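Local coordinates for citrate lyase, subunit 1 (Methanosaeta concilii, PDB 6HXI), which probably catalyses ATP-driven cleavage of citrate with coenzyme A to acetyl-CoA and oxaloacetate, as the ATP-grasp and citrate-binding subunit of ATP citrate lyase, at residues G307-E312 with A349-G354; E313-T318 with V356-E361; A341-T346 with V375-P380. One frame throughout, in Å; residues are numbered along the deposited sequence.

Contact 1: G307-E312 with A349-G354. With COA (coenzyme A), chain G.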
loop_
_atom_site.group_PDB
_atom_site.type_symbol
_atom_site.label_atom_id
_atom_site.label_comp_id
_atom_site.label_asym_id
_atom_site.label_seq_id
_atom_site.Cartn_x
_atom_site.Cartn_y
_atom_site.Cartn_z
ATOM N N GLY C 307 -23.340 -38.798 -19.064
ATOM C CA GLY C 307 -23.443 -37.743 -18.056
ATOM C C GLY C 307 -22.209 -36.878 -17.940
ATOM O O GLY C 307 -21.864 -36.424 -16.847
ATOM N N ASP C 308 -21.542 -36.648 -19.079
ATOM C CA ASP C 308 -20.325 -35.836 -19.235
ATOM C C ASP C 308 -19.204 -36.180 -18.222
ATOM O O ASP C 308 -18.863 -35.324 -17.393
ATOM C CB ASP C 308 -20.638 -34.328 -19.242
ATOM C CG ASP C 308 -19.500 -33.425 -19.734
ATOM O OD1 ASP C 308 -18.651 -33.900 -20.550
ATOM O OD2 ASP C 308 -19.474 -32.234 -19.335
ATOM N N PRO C 309 -18.594 -37.404 -18.282
ATOM C CA PRO C 309 -17.478 -37.703 -17.366
ATOM C C PRO C 309 -16.207 -36.965 -17.784
ATOM O O PRO C 309 -16.004 -36.748 -18.978
ATOM C CB PRO C 309 -17.309 -39.223 -17.486
ATOM C CG PRO C 309 -17.898 -39.602 -18.787
ATOM C CD PRO C 309 -18.874 -38.540 -19.201
ATOM N N ASN C 310 -15.346 -36.575 -16.809
ATOM C CA ASN C 310 -14.100 -35.882 -17.119
ATOM C C ASN C 310 -13.044 -36.818 -17.723
ATOM O O ASN C 310 -13.229 -38.037 -17.737
ATOM C CB ASN C 310 -13.550 -35.110 -15.902
ATOM C CG ASN C 310 -13.208 -35.946 -14.688
ATOM O OD1 ASN C 310 -12.555 -36.995 -14.767
ATOM N ND2 ASN C 310 -13.585 -35.452 -13.516
ATOM N N THR C 311 -11.934 -36.233 -18.218
ATOM C CA THR C 311 -10.797 -36.932 -18.825
ATOM C C THR C 311 -10.229 -38.054 -17.936
ATOM O O THR C 311 -9.991 -39.150 -18.423
ATOM C CB THR C 311 -9.728 -35.902 -19.220
ATOM O OG1 THR C 311 -10.314 -35.006 -20.148
ATOM C CG2 THR C 311 -8.484 -36.541 -19.839
ATOM N N GLU C 312 -10.009 -37.762 -16.654
ATOM C CA GLU C 312 -9.476 -38.689 -15.656
ATOM C C GLU C 312 -10.400 -39.886 -15.492
ATOM O O GLU C 312 -9.914 -41.015 -15.499
ATOM C CB GLU C 312 -9.256 -37.945 -14.327
ATOM C CG GLU C 312 -8.722 -38.770 -13.170
ATOM C CD GLU C 312 -8.894 -38.061 -11.839
ATOM O OE1 GLU C 312 -9.747 -38.497 -11.032
ATOM O OE2 GLU C 312 -8.229 -37.022 -11.633
ATOM N N ALA C 349 -14.235 -34.119 -26.818
ATOM C CA ALA C 349 -12.820 -33.767 -26.763
ATOM C C ALA C 349 -12.191 -34.228 -25.466
ATOM O O ALA C 349 -11.108 -34.812 -25.505
ATOM C CB ALA C 349 -12.637 -32.269 -26.921
ATOM N N LYS C 350 -12.844 -33.923 -24.312
ATOM C CA LYS C 350 -12.387 -34.269 -22.951
ATOM C C LYS C 350 -12.434 -35.778 -22.713
ATOM O O LYS C 350 -11.480 -36.335 -22.164
ATOM C CB LYS C 350 -13.231 -33.553 -21.869
ATOM C CG LYS C 350 -13.100 -32.043 -21.858
ATOM C CD LYS C 350 -13.965 -31.430 -20.766
ATOM C CE LYS C 350 -14.011 -29.929 -20.895
ATOM N NZ LYS C 350 -14.903 -29.311 -19.879
ATOM N N THR C 351 -13.554 -36.438 -23.115
ATOM C CA THR C 351 -13.717 -37.890 -22.953
ATOM C C THR C 351 -12.711 -38.642 -23.834
ATOM O O THR C 351 -11.983 -39.495 -23.311
ATOM C CB THR C 351 -15.165 -38.365 -23.178
ATOM O OG1 THR C 351 -15.571 -38.104 -24.513
ATOM C CG2 THR C 351 -16.146 -37.782 -22.182
ATOM N N PHE C 352 -12.637 -38.296 -25.157
ATOM C CA PHE C 352 -11.695 -38.952 -26.070
ATOM C C PHE C 352 -10.246 -38.639 -25.729
ATOM O O PHE C 352 -9.394 -39.452 -26.054
ATOM C CB PHE C 352 -12.014 -38.685 -27.549
ATOM C CG PHE C 352 -13.138 -39.528 -28.121
ATOM C CD1 PHE C 352 -13.975 -40.271 -27.288
ATOM C CD2 PHE C 352 -13.364 -39.573 -29.489
ATOM C CE1 PHE C 352 -15.009 -41.039 -27.811
ATOM C CE2 PHE C 352 -14.400 -40.346 -30.012
ATOM C CZ PHE C 352 -15.209 -41.081 -29.169
ATOM N N LYS C 353 -9.963 -37.539 -25.001
ATOM C CA LYS C 353 -8.604 -37.257 -24.536
ATOM C C LYS C 353 -8.180 -38.337 -23.531
ATOM O O LYS C 353 -7.036 -38.771 -23.578
ATOM C CB LYS C 353 -8.475 -35.852 -23.914
ATOM C CG LYS C 353 -7.078 -35.554 -23.381
ATOM C CD LYS C 353 -6.777 -34.081 -23.287
ATOM C CE LYS C 353 -5.284 -33.829 -23.274
ATOM N NZ LYS C 353 -4.689 -34.006 -21.925
ATOM N N GLY C 354 -9.120 -38.773 -22.672
ATOM C CA GLY C 354 -8.923 -39.844 -21.693
ATOM C C GLY C 354 -8.729 -41.201 -22.363
ATOM O O GLY C 354 -7.848 -41.975 -21.972
HETATM N N1A COA G . -17.879 -27.549 -0.076
HETATM C C2A COA G . -18.892 -28.390 0.161
HETATM N N3A COA G . -19.731 -28.960 -0.714
HETATM C C4A COA G . -19.490 -28.532 -1.963
HETATM C C5A COA G . -18.489 -27.662 -2.360
HETATM C C6A COA G . -17.627 -27.182 -1.355
HETATM N N6A COA G . -16.564 -26.416 -1.600
HETATM N N7A COA G . -18.602 -27.369 -3.710
HETATM C C8A COA G . -19.641 -28.065 -4.096
HETATM N N9A COA G . -20.233 -28.789 -3.092
HETATM C C1B COA G . -21.425 -29.631 -3.181
HETATM C C2B COA G . -22.679 -28.945 -3.709
HETATM O O2B COA G . -23.339 -28.209 -2.677
HETATM C C3B COA G . -23.489 -30.164 -4.164
HETATM O O3B COA G . -24.140 -30.824 -3.057
HETATM P P3B COA G . -25.471 -31.690 -3.202
HETATM O O7A COA G . -25.216 -32.705 -4.265
HETATM O O8A COA G . -25.717 -32.278 -1.859
HETATM O O9A COA G . -26.591 -30.687 -3.532
HETATM C C4B COA G . -22.424 -31.171 -4.615
HETATM O O4B COA G . -21.173 -30.702 -4.070
HETATM C C5B COA G . -22.304 -31.361 -6.106
HETATM O O5B COA G . -22.329 -30.057 -6.718
HETATM P P1A COA G . -23.177 -29.773 -8.086
HETATM O O1A COA G . -22.801 -28.516 -8.781
HETATM O O2A COA G . -24.676 -29.916 -7.871
HETATM O O3A COA G . -22.631 -31.053 -8.867
HETATM P P2A COA G . -22.592 -31.681 -10.329
HETATM O O4A COA G . -21.393 -31.202 -11.045
HETATM O O5A COA G . -22.526 -33.175 -10.113
HETATM O O6A COA G . -23.956 -31.239 -11.084
HETATM C CBP COA G . -25.605 -32.456 -12.407
HETATM C CCP COA G . -25.165 -32.016 -11.006
HETATM C CDP COA G . -26.912 -33.250 -12.270
HETATM C CEP COA G . -25.843 -31.242 -13.327
HETATM C CAP COA G . -24.492 -33.351 -13.019
HETATM O OAP COA G . -24.043 -34.320 -12.089
HETATM C C9P COA G . -24.813 -34.033 -14.342
HETATM O O9P COA G . -24.717 -33.404 -15.398
HETATM N N8P COA G . -25.182 -35.323 -14.283
HETATM C C7P COA G . -25.612 -36.078 -15.452
HETATM C C6P COA G . -27.056 -36.487 -15.350
HETATM C C5P COA G . -27.489 -37.357 -16.506
HETATM O O5P COA G . -26.684 -38.090 -17.079
HETATM N N4P COA G . -28.766 -37.261 -16.872
HETATM C C3P COA G . -29.313 -37.951 -18.033
HETATM C C2P COA G . -29.033 -37.223 -19.332
HETATM S S1P COA G . -29.962 -38.126 -20.602
#
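Thr311 meets helix 348-361 with both branches of its side chain, turned so that OG1 is anti to its own carbonyl carbon (chi1 -60°) and CG2 is anti to the backbone N. Thr311 OG1 donates to Lys350 O at 2.7 Å, but it reaches that oxygen from 34° above the carbonyl plane rather than along a lone pair. The methyl Thr311 CG2 lies beside the second helix, 3.9 Å from Lys353 CG. Lys350 CB touches Thr311 OG1, 3.7 Å away, while the rest of the extended lysine chain leads off. At the next turn Gly354 passes its CA at 3.5 Å from Thr311 O, as a CA-H...O contact; with no beta carbon on Gly354 to strike that oxygen, the two backbones can come this close. Residues 307-310 form the loop that leads into helix 311-325 in the citrate-binding alpha/beta region, with Asn310 as N-cap: its OD1 takes the N-H of Glu313. Pro309 and Thr351 meet at a slant, Thr351 CG2 reaching Pro309 O at 3.4 Å and Pro309 CD at 4.1 Å. Thr351 OG1 occupies the crowded position between its backbone N and carbonyl carbon (chi1 63°) and is hydrogen-bonded to Asp347 O. At the loop's start, Gly307 brings its CA to 3.4 Å from COA O5P, where the beta carbon of an L-residue would collide with O5P; the positive phi also favours glycine.

Contact 2: E313-T318 with V356-E361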
loop_
_atom_site.group_PDB
_atom_site.type_symbol
_atom_site.label_atom_id
_atom_site.label_comp_id
_atom_site.label_asym_id
_atom_site.label_seq_id
_atom_site.Cartn_x
_atom_site.Cartn_y
_atom_site.Cartn_z
ATOM N N GLU C 313 -11.726 -39.650 -15.384
ATOM C CA GLU C 313 -12.710 -40.733 -15.245
ATOM C C GLU C 313 -12.717 -41.652 -16.465
ATOM O O GLU C 313 -12.663 -42.873 -16.296
ATOM C CB GLU C 313 -14.113 -40.193 -14.955
ATOM C CG GLU C 313 -14.218 -39.569 -13.569
ATOM C CD GLU C 313 -15.403 -38.662 -13.299
ATOM O OE1 GLU C 313 -16.114 -38.280 -14.257
ATOM O OE2 GLU C 313 -15.606 -38.313 -12.116
ATOM N N THR C 314 -12.713 -41.069 -17.690
ATOM C CA THR C 314 -12.721 -41.838 -18.943
ATOM C C THR C 314 -11.406 -42.561 -19.136
ATOM O O THR C 314 -11.387 -43.649 -19.713
ATOM C CB THR C 314 -13.109 -40.970 -20.162
ATOM O OG1 THR C 314 -12.097 -39.977 -20.372
ATOM C CG2 THR C 314 -14.463 -40.312 -20.005
ATOM N N TYR C 315 -10.306 -41.960 -18.653
ATOM C CA TYR C 315 -8.973 -42.553 -18.745
ATOM C C TYR C 315 -8.920 -43.860 -17.946
ATOM O O TYR C 315 -8.519 -44.883 -18.494
ATOM C CB TYR C 315 -7.911 -41.548 -18.263
ATOM C CG TYR C 315 -6.571 -42.173 -17.986
ATOM C CD1 TYR C 315 -5.684 -42.442 -19.019
ATOM C CD2 TYR C 315 -6.195 -42.523 -16.688
ATOM C CE1 TYR C 315 -4.450 -43.037 -18.774
ATOM C CE2 TYR C 315 -4.966 -43.125 -16.430
ATOM C CZ TYR C 315 -4.096 -43.375 -17.479
ATOM O OH TYR C 315 -2.891 -43.972 -17.247
ATOM N N HIS C 316 -9.351 -43.829 -16.661
ATOM C CA HIS C 316 -9.388 -45.008 -15.780
ATOM C C HIS C 316 -10.302 -46.102 -16.289
ATOM O O HIS C 316 -9.959 -47.273 -16.171
ATOM C CB HIS C 316 -9.726 -44.628 -14.338
ATOM C CG HIS C 316 -8.633 -43.857 -13.673
ATOM N ND1 HIS C 316 -8.850 -42.582 -13.169
ATOM C CD2 HIS C 316 -7.335 -44.187 -13.482
ATOM C CE1 HIS C 316 -7.686 -42.186 -12.676
ATOM N NE2 HIS C 316 -6.746 -43.117 -12.840
ATOM N N TYR C 317 -11.443 -45.717 -16.889
ATOM C CA TYR C 317 -12.413 -46.611 -17.497
ATOM C C TYR C 317 -11.788 -47.325 -18.701
ATOM O O TYR C 317 -11.901 -48.546 -18.801
ATOM C CB TYR C 317 -13.648 -45.812 -17.931
ATOM C CG TYR C 317 -14.808 -46.663 -18.398
ATOM C CD1 TYR C 317 -15.758 -47.142 -17.496
ATOM C CD2 TYR C 317 -14.979 -46.961 -19.746
ATOM C CE1 TYR C 317 -16.839 -47.912 -17.926
ATOM C CE2 TYR C 317 -16.062 -47.720 -20.186
ATOM C CZ TYR C 317 -16.980 -48.209 -19.273
ATOM O OH TYR C 317 -18.036 -48.969 -19.715
ATOM N N THR C 318 -11.149 -46.563 -19.614
ATOM C CA THR C 318 -10.508 -47.082 -20.826
ATOM C C THR C 318 -9.347 -48.000 -20.456
ATOM O O THR C 318 -9.158 -49.018 -21.118
ATOM C CB THR C 318 -10.101 -45.937 -21.800
ATOM O OG1 THR C 318 -11.202 -45.054 -22.011
ATOM C CG2 THR C 318 -9.625 -46.454 -23.164
ATOM N N VAL C 356 -7.723 -41.667 -25.615
ATOM C CA VAL C 356 -6.446 -41.568 -26.338
ATOM C C VAL C 356 -5.273 -41.829 -25.383
ATOM O O VAL C 356 -4.406 -42.623 -25.724
ATOM C CB VAL C 356 -6.313 -40.241 -27.161
ATOM C CG1 VAL C 356 -4.875 -39.980 -27.614
ATOM C CG2 VAL C 356 -7.249 -40.252 -28.369
ATOM N N MET C 357 -5.282 -41.216 -24.174
ATOM C CA MET C 357 -4.239 -41.393 -23.144
ATOM C C MET C 357 -4.048 -42.852 -22.711
ATOM O O MET C 357 -2.907 -43.300 -22.543
ATOM C CB MET C 357 -4.516 -40.513 -21.927
ATOM C CG MET C 357 -4.143 -39.077 -22.153
ATOM S SD MET C 357 -4.622 -38.002 -20.799
ATOM C CE MET C 357 -3.160 -36.914 -20.785
ATOM N N ALA C 358 -5.170 -43.592 -22.550
ATOM C CA ALA C 358 -5.134 -45.002 -22.180
ATOM C C ALA C 358 -4.604 -45.844 -23.337
ATOM O O ALA C 358 -3.727 -46.675 -23.102
ATOM C CB ALA C 358 -6.504 -45.478 -21.758
ATOM N N LEU C 359 -5.080 -45.583 -24.589
ATOM C CA LEU C 359 -4.643 -46.293 -25.798
ATOM C C LEU C 359 -3.147 -46.130 -26.050
ATOM O O LEU C 359 -2.495 -47.103 -26.436
ATOM C CB LEU C 359 -5.456 -45.891 -27.038
ATOM C CG LEU C 359 -6.917 -46.350 -27.088
ATOM C CD1 LEU C 359 -7.686 -45.584 -28.139
ATOM C CD2 LEU C 359 -7.035 -47.837 -27.349
ATOM N N GLU C 360 -2.600 -44.917 -25.777
ATOM C CA GLU C 360 -1.170 -44.593 -25.879
ATOM C C GLU C 360 -0.369 -45.473 -24.921
ATOM O O GLU C 360 0.685 -45.985 -25.303
ATOM C CB GLU C 360 -0.920 -43.116 -25.533
ATOM C CG GLU C 360 -0.986 -42.171 -26.720
ATOM C CD GLU C 360 -0.891 -40.693 -26.383
ATOM O OE1 GLU C 360 -1.800 -40.172 -25.694
ATOM O OE2 GLU C 360 0.069 -40.042 -26.857
ATOM N N GLU C 361 -0.876 -45.649 -23.680
ATOM C CA GLU C 361 -0.238 -46.456 -22.639
ATOM C C GLU C 361 -0.259 -47.947 -22.917
ATOM O O GLU C 361 0.679 -48.648 -22.531
ATOM C CB GLU C 361 -0.838 -46.152 -21.259
ATOM C CG GLU C 361 0.012 -45.159 -20.488
ATOM C CD GLU C 361 -0.492 -44.803 -19.106
ATOM O OE1 GLU C 361 -0.651 -45.724 -18.271
ATOM O OE2 GLU C 361 -0.695 -43.594 -18.847
#
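Tyr315, Ala358 and Thr318 account for most of the surface buried between segments 313-318 and 356-361 of helices 311-325 and 348-361. The short segments run in broadly the same direction, crossing at -37° with axes 8.4 Å apart at closest approach. Tyr315 CG lies anti to the backbone N (chi1 165°), which carries the ring across to the second helix. One edge of the ring faces the backbone of that helix, Tyr315 CD1 standing 3.7 Å from Ala358 N, and the same CD1 is also 3.7 Å from Met357 CB. At the far end Tyr315 OH donates to Glu361 OE2 at 2.7 Å, arriving from above the carboxylate plane; ring and carboxylate planes are 59° apart. The tyrosine thus spans about one turn of the second helix, with van der Waals contact along its base and a hydrogen bond at its tip. Ala358 points its methyl toward the first helix, where Ala358 CB packs 3.6 Å from both CB and CG2 of Thr318. The threonine can offer carbon there because Thr318 OG1 turns back to Thr314 O, at 2.7 Å, an oxygen that also accepts the N-H of Thr318. Farther along, Ala358 touches Cys319 and Leu322 of the first helix. Helix 382-396 lies against Val356 and Leu359 through Leu392, while helix 246-256 packs on His316 and Tyr317, whose hydroxyl is hydrogen-bonded to Lys263 O of strand 261-266.

Contact 3: A341-T346 with V375-P380. With COA (coenzyme A), chain G; FLC (citrate anion), chain M.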
loop_
_atom_site.group_PDB
_atom_site.type_symbol
_atom_site.label_atom_id
_atom_site.label_comp_id
_atom_site.label_asym_id
_atom_site.label_seq_id
_atom_site.Cartn_x
_atom_site.Cartn_y
_atom_site.Cartn_z
ATOM N N ALA C 341 -24.166 -42.254 -29.600
ATOM C CA ALA C 341 -25.030 -41.380 -30.379
ATOM C C ALA C 341 -24.361 -40.014 -30.513
ATOM O O ALA C 341 -23.193 -39.856 -30.159
ATOM C CB ALA C 341 -26.385 -41.234 -29.685
ATOM N N ILE C 342 -25.093 -39.036 -31.043
ATOM C CA ILE C 342 -24.625 -37.658 -31.131
ATOM C C ILE C 342 -24.979 -37.101 -29.744
ATOM O O ILE C 342 -26.160 -37.008 -29.432
ATOM C CB ILE C 342 -25.292 -36.880 -32.296
ATOM C CG1 ILE C 342 -25.022 -37.566 -33.661
ATOM C CG2 ILE C 342 -24.829 -35.393 -32.292
ATOM C CD1 ILE C 342 -26.003 -37.150 -34.787
ATOM N N ALA C 343 -23.964 -36.869 -28.873
ATOM C CA ALA C 343 -24.211 -36.398 -27.506
ATOM C C ALA C 343 -24.867 -35.045 -27.458
ATOM O O ALA C 343 -24.684 -34.210 -28.359
ATOM C CB ALA C 343 -22.924 -36.387 -26.684
ATOM N N ASN C 344 -25.604 -34.815 -26.369
ATOM C CA ASN C 344 -26.240 -33.536 -26.089
ATOM C C ASN C 344 -25.286 -32.677 -25.252
ATOM O O ASN C 344 -25.308 -31.460 -25.361
ATOM C CB ASN C 344 -27.527 -33.742 -25.300
ATOM C CG ASN C 344 -28.542 -34.606 -25.983
ATOM O OD1 ASN C 344 -29.361 -34.140 -26.784
ATOM N ND2 ASN C 344 -28.543 -35.868 -25.627
ATOM N N PHE C 345 -24.508 -33.285 -24.361
ATOM C CA PHE C 345 -23.670 -32.460 -23.499
ATOM C C PHE C 345 -22.319 -33.070 -23.158
ATOM O O PHE C 345 -21.411 -32.311 -22.835
ATOM C CB PHE C 345 -24.421 -32.015 -22.228
ATOM C CG PHE C 345 -24.802 -33.092 -21.233
ATOM C CD1 PHE C 345 -25.973 -33.835 -21.397
ATOM C CD2 PHE C 345 -24.022 -33.324 -20.107
ATOM C CE1 PHE C 345 -26.337 -34.815 -20.456
ATOM C CE2 PHE C 345 -24.381 -34.308 -19.175
ATOM C CZ PHE C 345 -25.537 -35.040 -19.353
ATOM N N THR C 346 -22.173 -34.404 -23.218
ATOM C CA THR C 346 -20.899 -35.092 -22.974
ATOM C C THR C 346 -19.887 -34.516 -23.930
ATOM O O THR C 346 -20.111 -34.520 -25.142
ATOM C CB THR C 346 -21.065 -36.608 -23.139
ATOM O OG1 THR C 346 -21.968 -37.094 -22.136
ATOM C CG2 THR C 346 -19.733 -37.385 -23.047
ATOM N N VAL C 375 -14.378 -46.441 -34.226
ATOM C CA VAL C 375 -14.977 -45.275 -33.574
ATOM C C VAL C 375 -16.092 -44.622 -34.414
ATOM O O VAL C 375 -15.896 -44.419 -35.604
ATOM C CB VAL C 375 -13.887 -44.225 -33.221
ATOM C CG1 VAL C 375 -14.460 -43.100 -32.352
ATOM C CG2 VAL C 375 -12.668 -44.874 -32.558
ATOM N N ARG C 376 -17.235 -44.276 -33.779
ATOM C CA ARG C 376 -18.353 -43.521 -34.359
ATOM C C ARG C 376 -18.868 -42.598 -33.256
ATOM O O ARG C 376 -19.444 -43.070 -32.279
ATOM C CB ARG C 376 -19.490 -44.404 -34.900
ATOM C CG ARG C 376 -20.548 -43.618 -35.707
ATOM C CD ARG C 376 -21.638 -42.965 -34.851
ATOM N NE ARG C 376 -22.627 -42.233 -35.651
ATOM C CZ ARG C 376 -23.724 -41.657 -35.161
ATOM N NH1 ARG C 376 -23.992 -41.719 -33.861
ATOM N NH2 ARG C 376 -24.570 -41.034 -35.970
ATOM N N ARG C 377 -18.675 -41.296 -33.414
ATOM C CA ARG C 377 -19.112 -40.356 -32.402
ATOM C C ARG C 377 -19.478 -38.988 -32.948
ATOM O O ARG C 377 -18.889 -38.511 -33.909
ATOM C CB ARG C 377 -18.041 -40.251 -31.292
ATOM C CG ARG C 377 -18.479 -39.575 -29.993
ATOM C CD ARG C 377 -19.499 -40.347 -29.180
ATOM N NE ARG C 377 -19.600 -39.784 -27.830
ATOM C CZ ARG C 377 -20.733 -39.617 -27.160
ATOM N NH1 ARG C 377 -21.886 -40.001 -27.687
ATOM N NH2 ARG C 377 -20.716 -39.102 -25.940
ATOM N N GLY C 378 -20.478 -38.396 -32.306
ATOM C CA GLY C 378 -20.961 -37.036 -32.516
ATOM C C GLY C 378 -21.175 -36.408 -31.146
ATOM O O GLY C 378 -21.147 -37.119 -30.125
ATOM N N GLY C 379 -21.376 -35.091 -31.118
ATOM C CA GLY C 379 -21.580 -34.358 -29.873
ATOM C C GLY C 379 -20.665 -33.156 -29.670
ATOM O O GLY C 379 -19.879 -32.825 -30.566
ATOM N N PRO C 380 -20.770 -32.458 -28.495
ATOM C CA PRO C 380 -19.911 -31.282 -28.244
ATOM C C PRO C 380 -18.421 -31.530 -28.470
ATOM O O PRO C 380 -17.851 -32.438 -27.887
ATOM C CB PRO C 380 -20.240 -30.901 -26.792
ATOM C CG PRO C 380 -21.599 -31.434 -26.569
ATOM C CD PRO C 380 -21.684 -32.699 -27.358
HETATM N N1A COA G . -17.879 -27.549 -0.076
HETATM C C2A COA G . -18.892 -28.390 0.161
HETATM N N3A COA G . -19.731 -28.960 -0.714
HETATM C C4A COA G . -19.490 -28.532 -1.963
HETATM C C5A COA G . -18.489 -27.662 -2.360
HETATM C C6A COA G . -17.627 -27.182 -1.355
HETATM N N6A COA G . -16.564 -26.416 -1.600
HETATM N N7A COA G . -18.602 -27.369 -3.710
HETATM C C8A COA G . -19.641 -28.065 -4.096
HETATM N N9A COA G . -20.233 -28.789 -3.092
HETATM C C1B COA G . -21.425 -29.631 -3.181
HETATM C C2B COA G . -22.679 -28.945 -3.709
HETATM O O2B COA G . -23.339 -28.209 -2.677
HETATM C C3B COA G . -23.489 -30.164 -4.164
HETATM O O3B COA G . -24.140 -30.824 -3.057
HETATM P P3B COA G . -25.471 -31.690 -3.202
HETATM O O7A COA G . -25.216 -32.705 -4.265
HETATM O O8A COA G . -25.717 -32.278 -1.859
HETATM O O9A COA G . -26.591 -30.687 -3.532
HETATM C C4B COA G . -22.424 -31.171 -4.615
HETATM O O4B COA G . -21.173 -30.702 -4.070
HETATM C C5B COA G . -22.304 -31.361 -6.106
HETATM O O5B COA G . -22.329 -30.057 -6.718
HETATM P P1A COA G . -23.177 -29.773 -8.086
HETATM O O1A COA G . -22.801 -28.516 -8.781
HETATM O O2A COA G . -24.676 -29.916 -7.871
HETATM O O3A COA G . -22.631 -31.053 -8.867
HETATM P P2A COA G . -22.592 -31.681 -10.329
HETATM O O4A COA G . -21.393 -31.202 -11.045
HETATM O O5A COA G . -22.526 -33.175 -10.113
HETATM O O6A COA G . -23.956 -31.239 -11.084
HETATM C CBP COA G . -25.605 -32.456 -12.407
HETATM C CCP COA G . -25.165 -32.016 -11.006
HETATM C CDP COA G . -26.912 -33.250 -12.270
HETATM C CEP COA G . -25.843 -31.242 -13.327
HETATM C CAP COA G . -24.492 -33.351 -13.019
HETATM O OAP COA G . -24.043 -34.320 -12.089
HETATM C C9P COA G . -24.813 -34.033 -14.342
HETATM O O9P COA G . -24.717 -33.404 -15.398
HETATM N N8P COA G . -25.182 -35.323 -14.283
HETATM C C7P COA G . -25.612 -36.078 -15.452
HETATM C C6P COA G . -27.056 -36.487 -15.350
HETATM C C5P COA G . -27.489 -37.357 -16.506
HETATM O O5P COA G . -26.684 -38.090 -17.079
HETATM N N4P COA G . -28.766 -37.261 -16.872
HETATM C C3P COA G . -29.313 -37.951 -18.033
HETATM C C2P COA G . -29.033 -37.223 -19.332
HETATM S S1P COA G . -29.962 -38.126 -20.602
HETATM C CAC FLC M . -23.858 -39.489 -24.560
HETATM C CA FLC M . -25.122 -39.553 -23.710
HETATM C CB FLC M . -25.413 -38.345 -22.802
HETATM C CBC FLC M . -25.378 -37.063 -23.665
HETATM C CG FLC M . -26.776 -38.507 -22.110
HETATM C CGC FLC M . -27.334 -39.925 -22.033
HETATM O OA1 FLC M . -22.779 -39.199 -23.976
HETATM O OA2 FLC M . -23.957 -39.784 -25.786
HETATM O OB1 FLC M . -24.488 -36.232 -23.402
HETATM O OB2 FLC M . -26.240 -36.946 -24.565
HETATM O OG1 FLC M . -27.009 -40.635 -21.062
HETATM O OG2 FLC M . -28.087 -40.316 -22.959
HETATM O OHB FLC M . -24.418 -38.265 -21.790
#
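Two loops at the C-terminal ends of neighbouring parallel strands, 334-338 and 371-376, meet here in the beta-alpha-beta unit built round helix 348-361, and both hold citrate. Asn344 gives citrate OB2 two donors, its backbone N at 2.9 Å and ND2 at 2.8 Å. OB1 takes the N-H groups of Phe345 and Thr346, so this loop alone gives that carboxylate four bonds. Thr346 OG1 accepts from the citrate hydroxyl OHB (2.7 Å) and also from Asp308 N. Arg377 pairs end-on with a second citrate carboxylate, NH1 to OA2 at 2.8 Å and NH2 to OA1 at 2.9 Å; NH1 also makes a weak bond to Ala341 O, which probably helps to position the guanidinium. Arg376 is committed elsewhere, to Gly340 O, Thr407 O and Glu184 of the chain of Succinyl-CoA ligase (ADP-forming) subunit alpha. Phe345 lays one ring face under OB1 and turns CE1 to coenzyme A C2P, 3.8 Å away. An alanine here would keep the backbone donor but would probably lose this cover over the carboxylate and loosen the coenzyme's thiol-end arm. Between the loops, Ala343 N donates to Gly378 O at 3.1 Å, nearly straight (169°) yet from well above that carbonyl's plane.

Overall arrangement
Followed from the N terminus, the chain gives the first segments of contacts 1, 2 and 3 in turn, then their second segments in the same order, so each pair of contacts crosses and none nests. Contacts 1 and 2 both close the path from helix 311-325 through strand 334-338 to helix 348-361, one at the N-terminal turns and one farther along, and Thr314 OG1 to Thr351 O links them. Contact 3 closes the overlapping beta-alpha-beta unit, from the end of strand 334-338 round helix 348-361 to strand 371-376. Contacts 1 and 3 meet where Phe345 packs on Gly307 and Asp308, and both touch coenzyme A; contact 2 lies about 18 Å from contact 3, centre to centre.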